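Local coordinates for protein putative aminooxidase (Propionibacterium acnes, PDB 2BA9) that isomerises polyunsaturated fatty acids, producing conjugated linoleic acid, and binds flavin-adenine dinucleotide, with a fold of the flavin-containing amine oxidoreductase family, at residues H373-S376 with E377-K380. Residues are numbered along the deposited sequence; the frame is centred on the assembly and turned at random.
Sequences HVSS and EDYK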
ATOM      1  N   HIS A 373      -1.610  -7.079   6.928  1.00 25.54           N
ATOM      2  CA  HIS A 373      -2.722  -6.759   7.798  1.00 25.51           C
ATOM      3  C   HIS A 373      -3.030  -7.964   8.692  1.00 25.79           C
ATOM      4  O   HIS A 373      -2.380  -9.009   8.582  1.00 25.61           O
ATOM      5  CB  HIS A 373      -3.941  -6.350   6.972  1.00 25.18           C
ATOM      6  CG  HIS A 373      -4.473  -7.425   6.084  1.00 24.88           C
ATOM      7  ND1 HIS A 373      -3.870  -7.776   4.891  1.00 25.43           N
ATOM      8  CD2 HIS A 373      -5.582  -8.192   6.183  1.00 23.48           C
ATOM      9  CE1 HIS A 373      -4.575  -8.727   4.307  1.00 24.01           C
ATOM     10  NE2 HIS A 373      -5.617  -9.001   5.070  1.00 23.65           N
ATOM     11  N   VAL A 374      -4.018  -7.806   9.566  1.00 26.16           N
ATOM     12  CA  VAL A 374      -4.492  -8.924  10.401  1.00 26.64           C
ATOM     13  C   VAL A 374      -5.983  -9.181  10.146  1.00 26.82           C
ATOM     14  O   VAL A 374      -6.681  -8.362   9.528  1.00 27.26           O
ATOM     15  CB  VAL A 374      -4.180  -8.736  11.908  1.00 26.27           C
ATOM     16  CG1 VAL A 374      -2.657  -8.708  12.138  1.00 25.72           C
ATOM     17  CG2 VAL A 374      -4.859  -7.476  12.482  1.00 26.69           C
ATOM     18  N   SER A 375      -6.435 -10.351  10.590  1.00 26.80           N
ATOM     19  CA  SER A 375      -7.785 -10.804  10.353  1.00 26.80           C
ATOM     20  C   SER A 375      -8.742 -10.030  11.239  1.00 26.89           C
ATOM     21  O   SER A 375      -8.339  -9.425  12.250  1.00 26.47           O
ATOM     22  CB  SER A 375      -7.902 -12.308  10.651  1.00 26.69           C
ATOM     23  OG  SER A 375      -7.585 -12.574  12.015  1.00 26.87           O
ATOM     24  N   SER A 376     -10.017 -10.053  10.865  1.00 26.59           N
ATOM     25  CA  SER A 376     -11.045  -9.425  11.684  1.00 26.33           C
ATOM     26  C   SER A 376     -10.999  -9.923  13.142  1.00 26.30           C
ATOM     27  O   SER A 376     -11.028  -9.121  14.080  1.00 25.60           O
ATOM     28  CB  SER A 376     -12.426  -9.664  11.075  1.00 26.73           C
ATOM     29  OG  SER A 376     -13.427  -9.017  11.847  1.00 26.27           O
ATOM     30  N   GLU A 377     -10.890 -11.237  13.320  1.00 26.04           N
ATOM     31  CA  GLU A 377     -10.774 -11.846  14.657  1.00 26.48           C
ATOM     32  C   GLU A 377      -9.566 -11.327  15.459  1.00 25.98           C
ATOM     33  O   GLU A 377      -9.676 -10.958  16.635  1.00 25.72           O
ATOM     34  CB  GLU A 377     -10.649 -13.367  14.520  1.00 26.69           C
ATOM     35  CG  GLU A 377     -10.402 -14.087  15.837  1.00 29.17           C
ATOM     36  CD  GLU A 377     -10.236 -15.583  15.667  1.00 31.89           C
ATOM     37  OE1 GLU A 377     -11.025 -16.323  16.294  1.00 32.95           O
ATOM     38  OE2 GLU A 377      -9.326 -16.004  14.903  1.00 32.36           O
ATOM     39  N   ASP A 378      -8.405 -11.341  14.812  1.00 25.92           N
ATOM     40  CA  ASP A 378      -7.178 -10.861  15.422  1.00 25.58           C
ATOM     41  C   ASP A 378      -7.291  -9.348  15.691  1.00 25.05           C
ATOM     42  O   ASP A 378      -6.901  -8.874  16.743  1.00 25.46           O
ATOM     43  CB  ASP A 378      -5.966 -11.231  14.548  1.00 24.97           C
ATOM     44  CG  ASP A 378      -5.646 -12.733  14.577  1.00 25.59           C
ATOM     45  OD1 ASP A 378      -6.128 -13.454  15.484  1.00 26.02           O
ATOM     46  OD2 ASP A 378      -4.893 -13.205  13.695  1.00 25.57           O
ATOM     47  N   TYR A 379      -7.875  -8.603  14.767  1.00 25.32           N
ATOM     48  CA  TYR A 379      -8.121  -7.174  14.993  1.00 25.54           C
ATOM     49  C   TYR A 379      -8.997  -6.979  16.256  1.00 26.25           C
ATOM     50  O   TYR A 379      -8.655  -6.186  17.137  1.00 25.85           O
ATOM     51  CB  TYR A 379      -8.733  -6.515  13.737  1.00 25.04           C
ATOM     52  CG  TYR A 379      -8.577  -5.000  13.679  1.00 24.57           C
ATOM     53  CD1 TYR A 379      -7.787  -4.390  12.690  1.00 24.06           C
ATOM     54  CD2 TYR A 379      -9.216  -4.174  14.609  1.00 22.74           C
ATOM     55  CE1 TYR A 379      -7.643  -2.988  12.641  1.00 23.34           C
ATOM     56  CE2 TYR A 379      -9.073  -2.794  14.569  1.00 23.39           C
ATOM     57  CZ  TYR A 379      -8.297  -2.204  13.603  1.00 23.69           C
ATOM     58  OH  TYR A 379      -8.189  -0.830  13.621  1.00 24.48           O
ATOM     59  N   LYS A 380     -10.087  -7.754  16.339  1.00 27.27           N
ATOM     60  CA  LYS A 380     -11.070  -7.694  17.422  1.00 27.81           C
ATOM     61  C   LYS A 380     -10.426  -8.094  18.736  1.00 27.81           C
ATOM     62  O   LYS A 380     -10.764  -7.544  19.776  1.00 27.72           O
ATOM     63  CB  LYS A 380     -12.256  -8.648  17.162  1.00 28.40           C
ATOM     64  CG  LYS A 380     -13.343  -8.141  16.222  1.00 30.08           C
ATOM     65  CD  LYS A 380     -14.447  -9.172  16.085  1.00 32.52           C
ATOM     66  CE  LYS A 380     -15.303  -8.963  14.840  1.00 35.33           C
ATOM     67  NZ  LYS A 380     -16.349 -10.048  14.781  1.00 37.48           N
TER
HETATM   68  O   HOH W   1      -7.390 -15.373  12.229  1.00 21.80           O
HETATM   69  O   HOH W   2      -4.534 -12.379  11.287  1.00 21.86           O
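Ser-375 and Asp-378 meet in a serine N-cap, where the chain leaves the edge strand 359-373 of the mixed sheet and turns into the short helix 376-380. The OG of Ser-375 accepts from the backbone N of Asp-378 at 3.2 Å, with an N-H...O angle of 160°. That reach depends on the serine torsion: with chi1 at 61°, OG lies between the backbone N and the carbonyl carbon and faces the first turn.

The direct return bond of a capping box is replaced here by a water bridge. Ser-375 N gives its hydrogen to a water 2.9 Å away, and the same water donates to OD2 of Asp-378 at 2.6 Å. A second water sits 2.8 Å from Ser-375 OG and makes a weak bond to OE2 of Glu-377.

Helical pairing starts at once: Tyr-379 N binds Ser-375 O at 2.7 Å, almost straight, and Lys-380 N follows onto Ser-376 O at 2.8 Å. On the buried flank, CG2 of Val-374 packs 4.2 Å from CB of Tyr-379, next to Trp-383 and Tyr-384 of the following helix. The tyrosine ring carries on beyond the cap, where its OH is hydrogen-bonded to His-133. On another flank Ser-376 OG bonds to Met-142 O, while CE of Lys-380, the carbon next to its amine, passes 3.5 Å from that OG.

Ser-375 thus accepts from two first-turn amides, Asp-378 N at its hydroxyl and Tyr-379 N at its carbonyl; the Asp-378 carboxylate, beside the helix's N-terminal amides and accepting from a water, would probably be modestly favoured as the anion.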